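Local coordinates for protein pentalenene synthase (Streptomyces chartreusis NRRL 3882, PDB 6Q4S) that probably converts farnesyl diphosphate, with magnesium as cofactor, into the bicyclic sesquiterpenol 7-epi-alpha-eudesmol through a 1,10-cyclization, at residues Phe77-Asp80 / Asp81-Ala85; Phe42-Tyr45 / Lys46-Asp49. One frame throughout, in Å; residues are numbered along the deposited sequence.

How the contacts relate
Contact 1 is the turn from helix 63-79 into the aspartate-rich motif that probably binds magnesium; contact 2 is the C-terminal end of helix 39-47. Their centres lie 14 Å apart, and Trp-48 joins them. Its indole rim reaches contact 1, with CH2 3.3 Å from Asp-81 OD2 and CZ3 3.6 Å from Phe-77 O. Leu-78 CD2 meets the Tyr-45 and Trp-48 rings, 4.0 Å from Tyr-45 CD1 and from Trp-48 CZ3. The Trp-48 side chain is about 6 Å, nearest atoms, from that of Asp-80, a probable magnesium ligand, so contact 2 adjoins the likely diphosphate-binding end of the active site.

Contact 1: residues Phe77-Asp80 / Asp81-Ala85; sequences FLFD and DQFDA
The backbone of Phe-77-Asp-80 runs without a break into Asp-81-Ala-85 and turns as helix 63-79 gives way to loop, with Gln-82 N bonded to Phe-79 O at 3.0 Å and a long, weak bond from Phe-83 N to Asp-80 O.

On one side of the turn the rings of Phe-79 and Phe-83 meet obliquely, their planes at 70° and Phe-79 CE1 3.4 Å from Phe-83 CE2. Phe-79 gets there with CG anti to its backbone N (chi1 178°), which turns the CD1-CE1 side of the ring to Phe-83. Asp-80 O lies near the plane of the Phe-83 ring, 3.4 Å from its CD2, and Gln-82 CB rests over the rim of one face. Val-97 of helix 90-103 touches both rings. A serine in place of Phe-83 would probably leave CD1 and CE1 of Phe-79 without their neighbour and open a gap toward Val-97 and Ile-94.

Gln-82 folds back at chi2 beside Leu-78, bringing NE2 4.1 Å from Leu-78 CB; NE2 donates to Leu-35 O. Asp-80 and Asp-81 point the same way, their OD1 atoms 3.0 Å apart and carboxylate planes turned by 41°; the paired carboxylates are consistent with a site for a cation.

Asp-80 to Asp-84 form the DDXXD motif of class I terpene synthases, in which Asp-80 and Asp-84 probably bind magnesium.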
ATOM      1  N   PHE A  77       4.545 -15.543  12.134  1.00 36.90           N
ATOM      2  CA  PHE A  77       4.319 -16.898  12.594  1.00 36.73           C
ATOM      3  C   PHE A  77       3.622 -16.980  13.943  1.00 39.08           C
ATOM      4  O   PHE A  77       2.932 -17.943  14.226  1.00 42.03           O
ATOM      5  CB  PHE A  77       5.631 -17.671  12.681  1.00 42.18           C
ATOM      6  CG  PHE A  77       6.185 -18.090  11.346  1.00 42.23           C
ATOM      7  CD1 PHE A  77       6.882 -17.173  10.517  1.00 41.10           C
ATOM      8  CD2 PHE A  77       6.046 -19.413  10.912  1.00 46.16           C
ATOM      9  CE1 PHE A  77       7.388 -17.569   9.282  1.00 42.42           C
ATOM     10  CE2 PHE A  77       6.562 -19.816   9.662  1.00 49.94           C
ATOM     11  CZ  PHE A  77       7.247 -18.896   8.858  1.00 48.72           C
ATOM     12  N   LEU A  78       3.830 -15.990  14.792  1.00 35.01           N
ATOM     13  CA  LEU A  78       3.144 -15.961  16.062  1.00 36.10           C
ATOM     14  C   LEU A  78       1.741 -15.412  15.912  1.00 39.23           C
ATOM     15  O   LEU A  78       0.923 -15.619  16.782  1.00 43.44           O
ATOM     16  CB  LEU A  78       3.892 -15.140  17.078  1.00 38.31           C
ATOM     17  CG  LEU A  78       5.056 -15.949  17.687  1.00 43.08           C
ATOM     18  CD1 LEU A  78       5.993 -15.074  18.480  1.00 44.24           C
ATOM     19  CD2 LEU A  78       4.528 -17.134  18.504  1.00 46.14           C
ATOM     20  N   PHE A  79       1.496 -14.688  14.840  1.00 36.49           N
ATOM     21  CA  PHE A  79       0.233 -13.965  14.660  1.00 38.78           C
ATOM     22  C   PHE A  79      -1.022 -14.797  15.017  1.00 48.37           C
ATOM     23  O   PHE A  79      -1.645 -14.453  16.058  1.00 40.99           O
ATOM     24  CB  PHE A  79       0.204 -13.292  13.290  1.00 42.58           C
ATOM     25  CG  PHE A  79      -1.061 -12.555  12.976  1.00 42.34           C
ATOM     26  CD1 PHE A  79      -1.787 -11.942  13.928  1.00 48.46           C
ATOM     27  CD2 PHE A  79      -1.448 -12.427  11.669  1.00 50.44           C
ATOM     28  CE1 PHE A  79      -2.948 -11.255  13.597  1.00 53.64           C
ATOM     29  CE2 PHE A  79      -2.609 -11.745  11.331  1.00 53.62           C
ATOM     30  CZ  PHE A  79      -3.369 -11.178  12.318  1.00 45.98           C
ATOM     31  N   ASP A  80      -1.377 -15.883  14.297  1.00 51.23           N
ATOM     32  CA  ASP A  80      -2.540 -16.788  14.799  1.00 66.01           C
ATOM     33  C   ASP A  80      -2.603 -17.056  16.321  1.00 64.73           C
ATOM     34  O   ASP A  80      -3.658 -16.932  16.970  1.00 53.84           O
ATOM     35  CB  ASP A  80      -2.653 -18.156  14.089  1.00 71.24           C
ATOM     36  CG  ASP A  80      -1.400 -18.544  13.347  1.00 80.71           C
ATOM     37  OD1 ASP A  80      -0.356 -18.772  14.023  1.00 77.41           O
ATOM     38  OD2 ASP A  80      -1.469 -18.574  12.086  1.00 81.83           O
ATOM     39  N   ASP A  81      -1.439 -17.349  16.885  1.00 71.40           N
ATOM     40  CA  ASP A  81      -1.314 -17.767  18.292  1.00 72.46           C
ATOM     41  C   ASP A  81      -1.482 -16.608  19.316  1.00 65.15           C
ATOM     42  O   ASP A  81      -1.407 -16.829  20.511  1.00 58.51           O
ATOM     43  CB  ASP A  81       0.010 -18.574  18.499  1.00 74.74           C
ATOM     44  CG  ASP A  81       0.176 -19.744  17.461  1.00 78.14           C
ATOM     45  OD1 ASP A  81      -0.768 -20.016  16.687  1.00 90.81           O
ATOM     46  OD2 ASP A  81       1.244 -20.377  17.396  1.00 79.12           O
ATOM     47  N   GLN A  82      -1.760 -15.389  18.872  1.00 64.90           N
ATOM     48  CA  GLN A  82      -1.986 -14.284  19.809  1.00 67.06           C
ATOM     49  C   GLN A  82      -3.408 -14.257  20.389  1.00 68.51           C
ATOM     50  O   GLN A  82      -3.648 -13.528  21.356  1.00 73.42           O
ATOM     51  CB  GLN A  82      -1.659 -12.948  19.120  1.00 64.63           C
ATOM     52  CG  GLN A  82      -0.196 -12.825  18.707  1.00 64.95           C
ATOM     53  CD  GLN A  82       0.739 -12.797  19.925  1.00 57.15           C
ATOM     54  OE1 GLN A  82       0.747 -11.837  20.650  1.00 51.62           O
ATOM     55  NE2 GLN A  82       1.499 -13.847  20.135  1.00 48.81           N
ATOM     56  N   PHE A  83      -4.313 -15.061  19.797  1.00 64.52           N
ATOM     57  CA  PHE A  83      -5.787 -15.020  20.005  1.00 75.97           C
ATOM     58  C   PHE A  83      -6.305 -16.340  20.574  1.00 88.75           C
ATOM     59  O   PHE A  83      -5.938 -17.417  20.059  1.00 80.97           O
ATOM     60  CB  PHE A  83      -6.520 -14.761  18.660  1.00 72.83           C
ATOM     61  CG  PHE A  83      -5.970 -13.592  17.915  1.00 62.57           C
ATOM     62  CD1 PHE A  83      -6.388 -12.323  18.210  1.00 66.27           C
ATOM     63  CD2 PHE A  83      -4.951 -13.759  16.989  1.00 63.58           C
ATOM     64  CE1 PHE A  83      -5.837 -11.230  17.561  1.00 62.88           C
ATOM     65  CE2 PHE A  83      -4.379 -12.671  16.370  1.00 62.32           C
ATOM     66  CZ  PHE A  83      -4.832 -11.399  16.655  1.00 62.25           C
ATOM     67  N   ASP A  84      -7.157 -16.241  21.609  1.00103.70           N
ATOM     68  CA  ASP A  84      -7.884 -17.391  22.188  1.00106.64           C
ATOM     69  C   ASP A  84      -8.599 -18.134  21.046  1.00107.54           C
ATOM     70  O   ASP A  84      -9.408 -17.532  20.324  1.00105.14           O
ATOM     71  CB  ASP A  84      -8.898 -16.909  23.246  1.00109.33           C
ATOM     72  CG  ASP A  84      -9.434 -18.040  24.123  1.00114.98           C
ATOM     73  OD1 ASP A  84      -8.624 -18.655  24.850  1.00121.21           O
ATOM     74  OD2 ASP A  84     -10.662 -18.300  24.100  1.00105.02           O
ATOM     75  N   ALA A  85      -8.257 -19.415  20.862  1.00105.89           N
ATOM     76  CA  ALA A  85      -8.654 -20.183  19.657  1.00108.72           C
ATOM     77  C   ALA A  85     -10.122 -20.640  19.685  1.00111.94           C
ATOM     78  O   ALA A  85     -10.682 -20.999  18.635  1.00108.49           O
ATOM     79  CB  ALA A  85      -7.716 -21.378  19.438  1.00 95.06           C
TER

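Contact 2: residues Phe42-Tyr45 / Lys46-Asp49; sequences FEEY and KSWD
Tyr-45 meets Trp-48 in an offset edge-to-face pair, with planes at 74° and Tyr-45 CD1 3.6 Å from Trp-48 CE3. The same indole lies against the backbone of the preceding turn: Tyr-45 CA sits over the centre of its six-membered ring in a CH-pi contact, 4.2 Å from the centroid, and Glu-44 O lies above the same face toward the rim. With CG anti to its carbonyl carbon (chi1 -51°), Trp-48 folds back over this turn.

Glu-44 O also accepts from Ser-47 OG at 2.7 Å, in the carbonyl plane and on a lone pair. Lys-46 N donates to Phe-42 O at 2.8 Å, a regular alpha-helical i to i+4 bond, whereas Trp-48 N donates to Tyr-45 O, three residues back, a shorter step near the end of helix 39-47. Asp-49 then takes a positive phi (42°) and stands at the N-cap position of helix 50-57.

Lys-46 lays CG over one face of Phe-42, with CD 3.7 Å from CE2 of that ring.

Farther out, Tyr-45 OH is hydrogen-bonded to His-26, and Glu-43 and Asp-49 form salt bridges with Arg-39 and Arg-23, respectively. Leu-27 of helix 19-32 touches Phe-42, Tyr-45 and Lys-46.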
ATOM      1  N   PHE A  42       6.746 -20.685  24.748  1.00 46.96           N
ATOM      2  CA  PHE A  42       8.073 -20.338  24.296  1.00 41.34           C
ATOM      3  C   PHE A  42       8.790 -21.518  23.691  1.00 41.63           C
ATOM      4  O   PHE A  42       9.386 -21.395  22.630  1.00 40.03           O
ATOM      5  CB  PHE A  42       8.909 -19.775  25.462  1.00 42.77           C
ATOM      6  CG  PHE A  42      10.314 -19.471  25.110  1.00 37.37           C
ATOM      7  CD1 PHE A  42      10.595 -18.467  24.221  1.00 39.12           C
ATOM      8  CD2 PHE A  42      11.366 -20.143  25.717  1.00 38.23           C
ATOM      9  CE1 PHE A  42      11.893 -18.135  23.907  1.00 38.84           C
ATOM     10  CE2 PHE A  42      12.671 -19.821  25.405  1.00 37.07           C
ATOM     11  CZ  PHE A  42      12.942 -18.804  24.523  1.00 39.16           C
ATOM     12  N   GLU A  43       8.812 -22.647  24.387  1.00 43.45           N
ATOM     13  CA  GLU A  43       9.531 -23.825  23.847  1.00 47.71           C
ATOM     14  C   GLU A  43       8.904 -24.347  22.502  1.00 44.52           C
ATOM     15  O   GLU A  43       9.601 -24.720  21.591  1.00 46.35           O
ATOM     16  CB  GLU A  43       9.646 -24.915  24.926  1.00 51.91           C
ATOM     17  CG  GLU A  43      10.454 -24.496  26.188  1.00 54.55           C
ATOM     18  CD  GLU A  43      11.957 -24.192  25.952  1.00 57.53           C
ATOM     19  OE1 GLU A  43      12.546 -24.637  24.929  1.00 66.62           O
ATOM     20  OE2 GLU A  43      12.582 -23.506  26.806  1.00 53.33           O
ATOM     21  N   GLU A  44       7.592 -24.298  22.392  1.00 52.29           N
ATOM     22  CA  GLU A  44       6.872 -24.497  21.117  1.00 50.31           C
ATOM     23  C   GLU A  44       7.378 -23.519  20.042  1.00 47.82           C
ATOM     24  O   GLU A  44       7.793 -23.950  18.977  1.00 41.61           O
ATOM     25  CB  GLU A  44       5.364 -24.343  21.388  1.00 55.29           C
ATOM     26  CG  GLU A  44       4.435 -24.281  20.184  1.00 70.46           C
ATOM     27  CD  GLU A  44       4.259 -25.610  19.448  1.00 82.24           C
ATOM     28  OE1 GLU A  44       4.966 -26.605  19.773  1.00 83.06           O
ATOM     29  OE2 GLU A  44       3.392 -25.648  18.527  1.00 85.59           O
ATOM     30  N   TYR A  45       7.426 -22.213  20.357  1.00 43.32           N
ATOM     31  CA  TYR A  45       8.006 -21.220  19.442  1.00 41.66           C
ATOM     32  C   TYR A  45       9.447 -21.584  19.048  1.00 41.01           C
ATOM     33  O   TYR A  45       9.813 -21.633  17.869  1.00 41.22           O
ATOM     34  CB  TYR A  45       7.907 -19.760  20.002  1.00 41.64           C
ATOM     35  CG  TYR A  45       8.671 -18.827  19.107  1.00 40.02           C
ATOM     36  CD1 TYR A  45       8.179 -18.531  17.849  1.00 37.29           C
ATOM     37  CD2 TYR A  45       9.962 -18.368  19.438  1.00 35.02           C
ATOM     38  CE1 TYR A  45       8.901 -17.775  16.959  1.00 38.89           C
ATOM     39  CE2 TYR A  45      10.681 -17.602  18.561  1.00 36.50           C
ATOM     40  CZ  TYR A  45      10.149 -17.292  17.310  1.00 37.97           C
ATOM     41  OH  TYR A  45      10.873 -16.574  16.395  1.00 33.55           O
ATOM     42  N   LYS A  46      10.289 -21.880  20.041  1.00 43.42           N
ATOM     43  CA  LYS A  46      11.684 -22.243  19.738  1.00 44.30           C
ATOM     44  C   LYS A  46      11.858 -23.411  18.814  1.00 44.53           C
ATOM     45  O   LYS A  46      12.835 -23.444  18.061  1.00 42.11           O
ATOM     46  CB  LYS A  46      12.476 -22.570  21.001  1.00 48.52           C
ATOM     47  CG  LYS A  46      13.319 -21.439  21.531  1.00 49.33           C
ATOM     48  CD  LYS A  46      14.109 -21.918  22.756  1.00 47.62           C
ATOM     49  CE  LYS A  46      15.483 -22.421  22.349  1.00 56.76           C
ATOM     50  NZ  LYS A  46      16.165 -22.931  23.565  1.00 57.78           N
ATOM     51  N   SER A  47      10.964 -24.392  18.900  1.00 45.98           N
ATOM     52  CA  SER A  47      11.078 -25.583  18.049  1.00 45.52           C
ATOM     53  C   SER A  47      10.933 -25.293  16.576  1.00 43.12           C
ATOM     54  O   SER A  47      11.483 -26.023  15.758  1.00 51.92           O
ATOM     55  CB  SER A  47      10.029 -26.648  18.413  1.00 48.49           C
ATOM     56  OG  SER A  47       8.748 -26.266  17.942  1.00 51.65           O
ATOM     57  N   TRP A  48      10.227 -24.234  16.211  1.00 43.86           N
ATOM     58  CA  TRP A  48      10.071 -23.886  14.790  1.00 42.33           C
ATOM     59  C   TRP A  48      11.387 -23.444  14.152  1.00 45.37           C
ATOM     60  O   TRP A  48      11.473 -23.345  12.915  1.00 39.19           O
ATOM     61  CB  TRP A  48       9.025 -22.790  14.595  1.00 42.99           C
ATOM     62  CG  TRP A  48       7.686 -23.011  15.261  1.00 45.23           C
ATOM     63  CD1 TRP A  48       7.153 -24.220  15.691  1.00 44.58           C
ATOM     64  CD2 TRP A  48       6.699 -21.993  15.565  1.00 47.44           C
ATOM     65  NE1 TRP A  48       5.906 -24.002  16.248  1.00 54.92           N
ATOM     66  CE2 TRP A  48       5.601 -22.653  16.191  1.00 55.75           C
ATOM     67  CE3 TRP A  48       6.626 -20.582  15.348  1.00 44.42           C
ATOM     68  CZ2 TRP A  48       4.435 -21.944  16.623  1.00 53.02           C
ATOM     69  CZ3 TRP A  48       5.494 -19.879  15.784  1.00 47.30           C
ATOM     70  CH2 TRP A  48       4.400 -20.571  16.420  1.00 52.02           C
ATOM     71  N   ASP A  49      12.396 -23.134  14.985  1.00 37.68           N
ATOM     72  CA  ASP A  49      13.702 -22.579  14.537  1.00 39.22           C
ATOM     73  C   ASP A  49      13.625 -21.492  13.454  1.00 34.89           C
ATOM     74  O   ASP A  49      14.329 -21.520  12.438  1.00 33.85           O
ATOM     75  CB  ASP A  49      14.714 -23.696  14.179  1.00 46.76           C
ATOM     76  CG  ASP A  49      16.202 -23.197  14.310  1.00 55.80           C
ATOM     77  OD1 ASP A  49      16.432 -22.037  14.861  1.00 47.03           O
ATOM     78  OD2 ASP A  49      17.125 -23.950  13.869  1.00 52.27           O
TER